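Local atomic coordinates of oxalate--CoA ligase (Arabidopsis thaliana, PDB entry 5IE2), a protein that belongs to the ANL superfamily, with an AMP-binding domain, a C-terminal domain and a pocket that holds ATP. Residues Ser24-Phe29 and Lys250-Thr255; Ser205-Leu210 and Thr233-Gly238. All coordinates share one frame; numbering follows the deposited sequence.

Interaction 1. Residues Ser24-Phe29 and Lys250-Thr255; sequences SVSGKF and KKYNAT
A beta hairpin with a classic bulge, turning from strand 21-25 into strand 29-32, meets the C-terminal end of helix 242-251 here. The bulge is defined by Lys-28 and Phe-29, both facing Val-25, whose O accepts from the two backbone N atoms. From the helix side the main contributor is Tyr-252, the first residue to leave helical geometry; its CG lies anti to its own carbonyl carbon (chi1 -65°), and its phenol extends to the hairpin turn. Gly-27 N gives its hydrogen to Tyr-252 OH at 2.8 Å, an almost straight bond (176° at the hydrogen) that arrives at the ring's edge, near its plane. Obliquely to that ring, Ser-24 CB lies 4.0 Å from Tyr-252 CE1, while Ser-26 OG is 3.7 Å from Tyr-252 CE2. Within the helical segment, Lys-251 CG lies 3.7 Å above one face of the Tyr-252 ring, offset to its rim. The extended chain beyond it brings NZ to a water, which accepts from Lys-251 NZ at 2.8 Å and donates to Ser-26 OG at 2.7 Å. Ser-26 OG also bonds to Asp-248, so its hydroxyl has a second link to the helix. Asn-253, with positive phi, donates from N to Lys-250 O (3.1 Å) as C-prime residue; the C-cap tyrosine of a Schellman-terminated helix thus meets a bulged hairpin.

Interaction 2. Residues Ser205-Leu210 and Thr233-Gly238; sequences STVIVL and TLPAAG
Two backbone hydrogen bonds form the first shell, and both use the peptide groups of Thr-233. Its N donates to Thr-206 O over 2.8 Å, bent to 150° at the hydrogen, and its O receives Ile-208 N at 3.0 Å along a straighter path of 167°. Val-207 sits between these two partners and is bridged in parallel with Thr-233, their CA atoms 4.7 Å apart. The Val-207 and Thr-233 side chains lie side by side on one face of the sheet, with Val-207 CG2 4.1 Å from Thr-233 CB. One residue further along, Ile-208 CG1 packs 3.7 Å from Leu-234 CD2; the CB of Leu-234 points away from residues 205-210, but CD2 comes back to Ile-208. Pro-235 crosses Val-207 obliquely, and its CD comes within 3.2 Å of Ile-208 O. At the polar end, one water donates to Ser-205 OG and Thr-206 O and also hydrogen-bonds Thr-233 OG1 at 2.7 Å. Thr-233 OG1, anti to its carbonyl carbon, is bound by Arg-21 as well. In the second shell, helix 242-251 packs against Val-207 through Asp-248 and Met-249, and helix 215-227 links the strands as a beta-alpha-beta crossover. Thr-206 O thus serves both Thr-233 N and the water: backbone bonding sets the register, apolar branches fill the sides, and water and Arg-21 together supply partners to buried oxygens.

Both contacts reach one mixed sheet, in which strand 231-234 runs between strands 21-25 and 205-207. Interaction 2 is buried and joins two strands by main-chain bonds and apolar packing; interaction 1 is partly buried and relies on a phenol and a water-linked lysine at a hairpin; its centre lies about 21 Å from the centre of the chain, against about 14 Å for interaction 2. Along the chain, interaction 2 is nested inside the loop that interaction 1 closes, and their centres are about 8 Å apart. They also touch: Tyr-252 O lies 2.8 Å from Ser-205 OG and Thr-255 N lies 2.8 Å from Ser-205 O, both probable hydrogen bonds, while Tyr-252 CB packs on Thr-233 OG1.

Interaction 1. Residues Ser24-Phe29 and Lys250-Thr255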
ATOM      1  N   SER A  24      -4.101 -12.388  14.740  1.00 16.51           N
ATOM      2  CA  SER A  24      -4.428 -11.959  16.100  1.00 16.93           C
ATOM      3  C   SER A  24      -4.987 -10.574  16.045  1.00 17.69           C
ATOM      4  O   SER A  24      -4.714  -9.813  15.102  1.00 15.07           O
ATOM      5  CB  SER A  24      -3.188 -11.957  17.014  1.00 17.74           C
ATOM      6  OG  SER A  24      -2.692 -13.257  17.181  1.00 17.77           O
ATOM      7  N   VAL A  25      -5.856 -10.277  17.014  1.00 14.45           N
ATOM      8  CA  VAL A  25      -6.267  -8.907  17.300  1.00 13.17           C
ATOM      9  C   VAL A  25      -5.715  -8.651  18.681  1.00 16.62           C
ATOM     10  O   VAL A  25      -6.004  -9.429  19.602  1.00 18.32           O
ATOM     11  CB  VAL A  25      -7.794  -8.747  17.269  1.00 16.24           C
ATOM     12  CG1 VAL A  25      -8.192  -7.349  17.802  1.00 18.87           C
ATOM     13  CG2 VAL A  25      -8.330  -9.020  15.857  1.00 18.60           C
ATOM     14  N   SER A  26      -4.823  -7.664  18.796  1.00 16.16           N
ATOM     15  CA  SER A  26      -4.084  -7.431  20.041  1.00 17.75           C
ATOM     16  C   SER A  26      -5.035  -7.440  21.262  1.00 19.06           C
ATOM     17  O   SER A  26      -6.019  -6.692  21.317  1.00 17.26           O
ATOM     18  CB  SER A  26      -3.338  -6.090  19.999  1.00 20.01           C
ATOM     19  OG  SER A  26      -2.605  -5.885  21.223  1.00 20.13           O
ATOM     20  N   GLY A  27      -4.720  -8.309  22.200  1.00 19.29           N
ATOM     21  CA  GLY A  27      -5.429  -8.409  23.485  1.00 19.49           C
ATOM     22  C   GLY A  27      -6.697  -9.229  23.414  1.00 20.25           C
ATOM     23  O   GLY A  27      -7.377  -9.404  24.432  1.00 20.85           O
ATOM     24  N   LYS A  28      -7.051  -9.757  22.243  1.00 17.62           N
ATOM     25  CA  LYS A  28      -8.386 -10.334  22.097  1.00 19.82           C
ATOM     26  C   LYS A  28      -8.425 -11.675  21.367  1.00 25.47           C
ATOM     27  O   LYS A  28      -8.841 -12.673  21.941  1.00 29.17           O
ATOM     28  CB  LYS A  28      -9.305  -9.354  21.379  1.00 23.00           C
ATOM     29  CG  LYS A  28     -10.782  -9.809  21.373  1.00 31.53           C
ATOM     30  CD  LYS A  28     -11.701  -8.639  20.968  1.00 38.62           C
ATOM     31  CE  LYS A  28     -13.159  -9.058  20.704  1.00 42.73           C
ATOM     32  NZ  LYS A  28     -13.893  -9.611  21.879  1.00 45.40           N
ATOM     33  N   PHE A  29      -8.098 -11.683  20.075  1.00 21.40           N
ATOM     34  CA  PHE A  29      -8.252 -12.913  19.265  1.00 17.50           C
ATOM     35  C   PHE A  29      -6.919 -13.513  18.871  1.00 17.81           C
ATOM     36  O   PHE A  29      -5.978 -12.762  18.662  1.00 16.32           O
ATOM     37  CB  PHE A  29      -9.025 -12.620  17.950  1.00 26.45           C
ATOM     38  CG  PHE A  29     -10.502 -12.332  18.137  1.00 27.88           C
ATOM     39  CD1 PHE A  29     -11.321 -13.242  18.781  1.00 31.51           C
ATOM     40  CD2 PHE A  29     -11.050 -11.182  17.651  1.00 28.21           C
ATOM     41  CE1 PHE A  29     -12.702 -12.991  18.937  1.00 31.98           C
ATOM     42  CE2 PHE A  29     -12.445 -10.926  17.789  1.00 31.10           C
ATOM     43  CZ  PHE A  29     -13.248 -11.846  18.434  1.00 31.19           C
ATOM     44  N   LYS A 250       6.337  -6.500  20.214  1.00 16.03           N
ATOM     45  CA  LYS A 250       7.014  -7.405  21.152  1.00 16.23           C
ATOM     46  C   LYS A 250       6.142  -8.572  21.545  1.00 16.23           C
ATOM     47  O   LYS A 250       6.568  -9.736  21.470  1.00 19.23           O
ATOM     48  CB  LYS A 250       7.452  -6.664  22.439  1.00 16.81           C
ATOM     49  CG  LYS A 250       8.515  -5.669  22.204  1.00 20.75           C
ATOM     50  CD  LYS A 250       8.739  -4.948  23.569  1.00 42.03           C
ATOM     51  CE  LYS A 250       9.134  -3.528  23.377  1.00 43.36           C
ATOM     52  NZ  LYS A 250       9.669  -2.998  24.685  1.00 43.82           N
ATOM     53  N   LYS A 251       4.914  -8.263  21.970  1.00 16.63           N
ATOM     54  CA  LYS A 251       4.067  -9.274  22.558  1.00 17.47           C
ATOM     55  C   LYS A 251       3.754 -10.398  21.565  1.00 19.42           C
ATOM     56  O   LYS A 251       3.619 -11.539  21.932  1.00 17.36           O
ATOM     57  CB  LYS A 251       2.751  -8.643  23.012  1.00 17.10           C
ATOM     58  CG  LYS A 251       1.724  -9.629  23.545  1.00 17.66           C
ATOM     59  CD  LYS A 251       0.520  -8.853  24.116  1.00 20.50           C
ATOM     60  CE  LYS A 251      -0.596  -9.844  24.536  1.00 19.72           C
ATOM     61  NZ  LYS A 251      -1.849  -9.173  25.050  1.00 20.36           N
ATOM     62  N   TYR A 252       3.617 -10.031  20.287  1.00 16.66           N
ATOM     63  CA  TYR A 252       3.274 -11.021  19.286  1.00 15.14           C
ATOM     64  C   TYR A 252       4.468 -11.431  18.432  1.00 18.19           C
ATOM     65  O   TYR A 252       4.271 -11.976  17.344  1.00 21.08           O
ATOM     66  CB  TYR A 252       2.103 -10.496  18.423  1.00 15.67           C
ATOM     67  CG  TYR A 252       0.840 -10.351  19.278  1.00 14.63           C
ATOM     68  CD1 TYR A 252       0.029 -11.476  19.552  1.00 17.34           C
ATOM     69  CD2 TYR A 252       0.514  -9.134  19.865  1.00 15.36           C
ATOM     70  CE1 TYR A 252      -1.131 -11.360  20.341  1.00 16.77           C
ATOM     71  CE2 TYR A 252      -0.632  -8.999  20.696  1.00 17.50           C
ATOM     72  CZ  TYR A 252      -1.408 -10.120  20.973  1.00 18.77           C
ATOM     73  OH  TYR A 252      -2.537  -9.991  21.804  1.00 19.71           O
ATOM     74  N   ASN A 253       5.674 -11.255  18.960  1.00 16.73           N
ATOM     75  CA  ASN A 253       6.895 -11.896  18.403  1.00 19.11           C
ATOM     76  C   ASN A 253       7.166 -11.474  16.960  1.00 16.71           C
ATOM     77  O   ASN A 253       7.562 -12.295  16.140  1.00 15.56           O
ATOM     78  CB  ASN A 253       6.798 -13.419  18.446  1.00 23.76           C
ATOM     79  CG  ASN A 253       6.488 -13.920  19.855  1.00 30.09           C
ATOM     80  OD1 ASN A 253       7.016 -13.398  20.805  1.00 29.16           O
ATOM     81  ND2 ASN A 253       5.614 -14.903  19.971  1.00 33.71           N
ATOM     82  N   ALA A 254       6.930 -10.219  16.674  1.00 16.64           N
ATOM     83  CA  ALA A 254       7.123  -9.721  15.288  1.00 17.68           C
ATOM     84  C   ALA A 254       8.568  -9.849  14.835  1.00 19.35           C
ATOM     85  O   ALA A 254       9.515  -9.732  15.633  1.00 17.97           O
ATOM     86  CB  ALA A 254       6.716  -8.270  15.166  1.00 16.00           C
ATOM     87  N   THR A 255       8.715 -10.085  13.525  1.00 16.19           N
ATOM     88  CA  THR A 255      10.024 -10.241  12.914  1.00 16.14           C
ATOM     89  C   THR A 255      10.246  -9.196  11.823  1.00 15.82           C
ATOM     90  O   THR A 255      11.358  -9.113  11.282  1.00 16.65           O
ATOM     91  CB  THR A 255      10.200 -11.633  12.275  1.00 16.91           C
ATOM     92  OG1 THR A 255       9.159 -11.839  11.317  1.00 16.92           O
ATOM     93  CG2 THR A 255      10.132 -12.765  13.358  1.00 17.04           C
TER
HETATM   94  O   HOH W   1      -2.286  -6.651  23.832  1.00 20.36           O

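Interaction 2. Residues Ser205-Leu210 and Thr233-Gly238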
ATOM      1  N   SER A 205       6.227 -12.857  11.590  1.00 14.57           N
ATOM      2  CA  SER A 205       5.136 -12.269  12.308  1.00 14.70           C
ATOM      3  C   SER A 205       5.206 -10.765  12.109  1.00 13.42           C
ATOM      4  O   SER A 205       6.304 -10.209  12.145  1.00 15.10           O
ATOM      5  CB  SER A 205       5.262 -12.606  13.807  1.00 18.90           C
ATOM      6  OG  SER A 205       4.407 -11.777  14.563  1.00 18.12           O
ATOM      7  N   THR A 206       4.060 -10.114  11.921  1.00 14.29           N
ATOM      8  CA  THR A 206       4.073  -8.647  11.754  1.00 14.19           C
ATOM      9  C   THR A 206       2.840  -7.997  12.356  1.00 14.88           C
ATOM     10  O   THR A 206       1.831  -8.673  12.669  1.00 16.47           O
ATOM     11  CB  THR A 206       4.199  -8.233  10.242  1.00 15.39           C
ATOM     12  OG1 THR A 206       4.554  -6.855  10.197  1.00 17.64           O
ATOM     13  CG2 THR A 206       2.878  -8.413   9.497  1.00 15.76           C
ATOM     14  N   VAL A 207       2.920  -6.669  12.544  1.00 12.98           N
ATOM     15  CA  VAL A 207       1.779  -5.869  12.997  1.00 13.89           C
ATOM     16  C   VAL A 207       1.391  -4.954  11.841  1.00 15.93           C
ATOM     17  O   VAL A 207       2.265  -4.294  11.295  1.00 17.06           O
ATOM     18  CB  VAL A 207       2.130  -5.007  14.241  1.00 16.65           C
ATOM     19  CG1 VAL A 207       0.997  -3.987  14.558  1.00 18.13           C
ATOM     20  CG2 VAL A 207       2.437  -5.947  15.454  1.00 15.21           C
ATOM     21  N   ILE A 208       0.115  -4.946  11.482  1.00 13.65           N
ATOM     22  CA  ILE A 208      -0.407  -4.106  10.384  1.00 15.07           C
ATOM     23  C   ILE A 208      -0.567  -2.659  10.867  1.00 17.04           C
ATOM     24  O   ILE A 208      -1.303  -2.391  11.843  1.00 16.68           O
ATOM     25  CB  ILE A 208      -1.780  -4.608   9.885  1.00 15.95           C
ATOM     26  CG1 ILE A 208      -1.690  -6.072   9.436  1.00 16.96           C
ATOM     27  CG2 ILE A 208      -2.313  -3.663   8.753  1.00 17.79           C
ATOM     28  CD1 ILE A 208      -0.814  -6.259   8.207  1.00 18.37           C
ATOM     29  N   VAL A 209       0.097  -1.726  10.168  1.00 16.00           N
ATOM     30  CA  VAL A 209       0.041  -0.323  10.528  1.00 17.19           C
ATOM     31  C   VAL A 209      -0.481   0.545   9.378  1.00 17.57           C
ATOM     32  O   VAL A 209      -0.393   1.793   9.440  1.00 20.05           O
ATOM     33  CB  VAL A 209       1.436   0.221  10.971  1.00 17.04           C
ATOM     34  CG1 VAL A 209       1.944  -0.564  12.257  1.00 19.09           C
ATOM     35  CG2 VAL A 209       2.485   0.147   9.812  1.00 18.49           C
ATOM     36  N   LEU A 210      -1.040  -0.097   8.351  1.00 15.46           N
ATOM     37  CA  LEU A 210      -1.579   0.644   7.210  1.00 17.91           C
ATOM     38  C   LEU A 210      -3.008   0.224   6.926  1.00 18.01           C
ATOM     39  O   LEU A 210      -3.339  -0.926   7.196  1.00 17.52           O
ATOM     40  CB  LEU A 210      -0.729   0.343   5.937  1.00 14.33           C
ATOM     41  CG  LEU A 210       0.772   0.726   5.963  1.00 16.23           C
ATOM     42  CD1 LEU A 210       1.484   0.173   4.722  1.00 19.86           C
ATOM     43  CD2 LEU A 210       0.956   2.264   6.010  1.00 18.80           C
ATOM     44  N   THR A 233      -0.790  -9.458  13.155  1.00 12.63           N
ATOM     45  CA  THR A 233      -1.539  -8.912  14.302  1.00 14.41           C
ATOM     46  C   THR A 233      -2.179  -7.602  13.910  1.00 14.89           C
ATOM     47  O   THR A 233      -1.526  -6.742  13.320  1.00 15.74           O
ATOM     48  CB  THR A 233      -0.623  -8.695  15.519  1.00 16.21           C
ATOM     49  OG1 THR A 233      -0.089  -9.969  15.930  1.00 19.04           O
ATOM     50  CG2 THR A 233      -1.400  -8.008  16.720  1.00 18.67           C
ATOM     51  N   LEU A 234      -3.462  -7.445  14.199  1.00 13.70           N
ATOM     52  CA  LEU A 234      -4.158  -6.177  13.996  1.00 14.74           C
ATOM     53  C   LEU A 234      -4.184  -5.428  15.332  1.00 14.93           C
ATOM     54  O   LEU A 234      -4.511  -6.027  16.373  1.00 16.25           O
ATOM     55  CB  LEU A 234      -5.595  -6.420  13.505  1.00 14.32           C
ATOM     56  CG  LEU A 234      -5.664  -7.394  12.304  1.00 14.11           C
ATOM     57  CD1 LEU A 234      -7.101  -7.651  11.924  1.00 16.77           C
ATOM     58  CD2 LEU A 234      -4.850  -6.717  11.166  1.00 12.54           C
ATOM     59  N   PRO A 235      -3.861  -4.147  15.310  1.00 14.88           N
ATOM     60  CA  PRO A 235      -4.027  -3.332  16.550  1.00 17.89           C
ATOM     61  C   PRO A 235      -5.476  -3.348  17.098  1.00 18.62           C
ATOM     62  O   PRO A 235      -6.489  -3.422  16.375  1.00 18.64           O
ATOM     63  CB  PRO A 235      -3.653  -1.912  16.112  1.00 20.43           C
ATOM     64  CG  PRO A 235      -2.713  -2.094  14.895  1.00 23.22           C
ATOM     65  CD  PRO A 235      -3.342  -3.350  14.180  1.00 16.11           C
ATOM     66  N   ALA A 236      -5.567  -3.282  18.428  1.00 19.04           N
ATOM     67  CA  ALA A 236      -6.856  -3.366  19.116  1.00 21.57           C
ATOM     68  C   ALA A 236      -7.860  -2.370  18.595  1.00 25.93           C
ATOM     69  O   ALA A 236      -9.067  -2.636  18.538  1.00 29.76           O
ATOM     70  CB  ALA A 236      -6.647  -3.167  20.661  1.00 21.13           C
ATOM     71  N   ALA A 237      -7.380  -1.214  18.190  1.00 25.18           N
ATOM     72  CA  ALA A 237      -8.316  -0.183  17.805  1.00 28.03           C
ATOM     73  C   ALA A 237      -8.551  -0.068  16.294  1.00 27.41           C
ATOM     74  O   ALA A 237      -9.183   0.906  15.874  1.00 27.06           O
ATOM     75  CB  ALA A 237      -7.864   1.168  18.358  1.00 27.95           C
ATOM     76  N   GLY A 238      -8.049  -1.023  15.504  1.00 21.68           N
ATOM     77  CA  GLY A 238      -8.380  -1.089  14.091  1.00 21.74           C
ATOM     78  C   GLY A 238      -7.666  -0.106  13.181  1.00 23.76           C
ATOM     79  O   GLY A 238      -8.072   0.062  11.985  1.00 22.54           O
TER
HETATM   80  O   HOH W   2       1.823 -11.097  14.370  1.00 27.08           O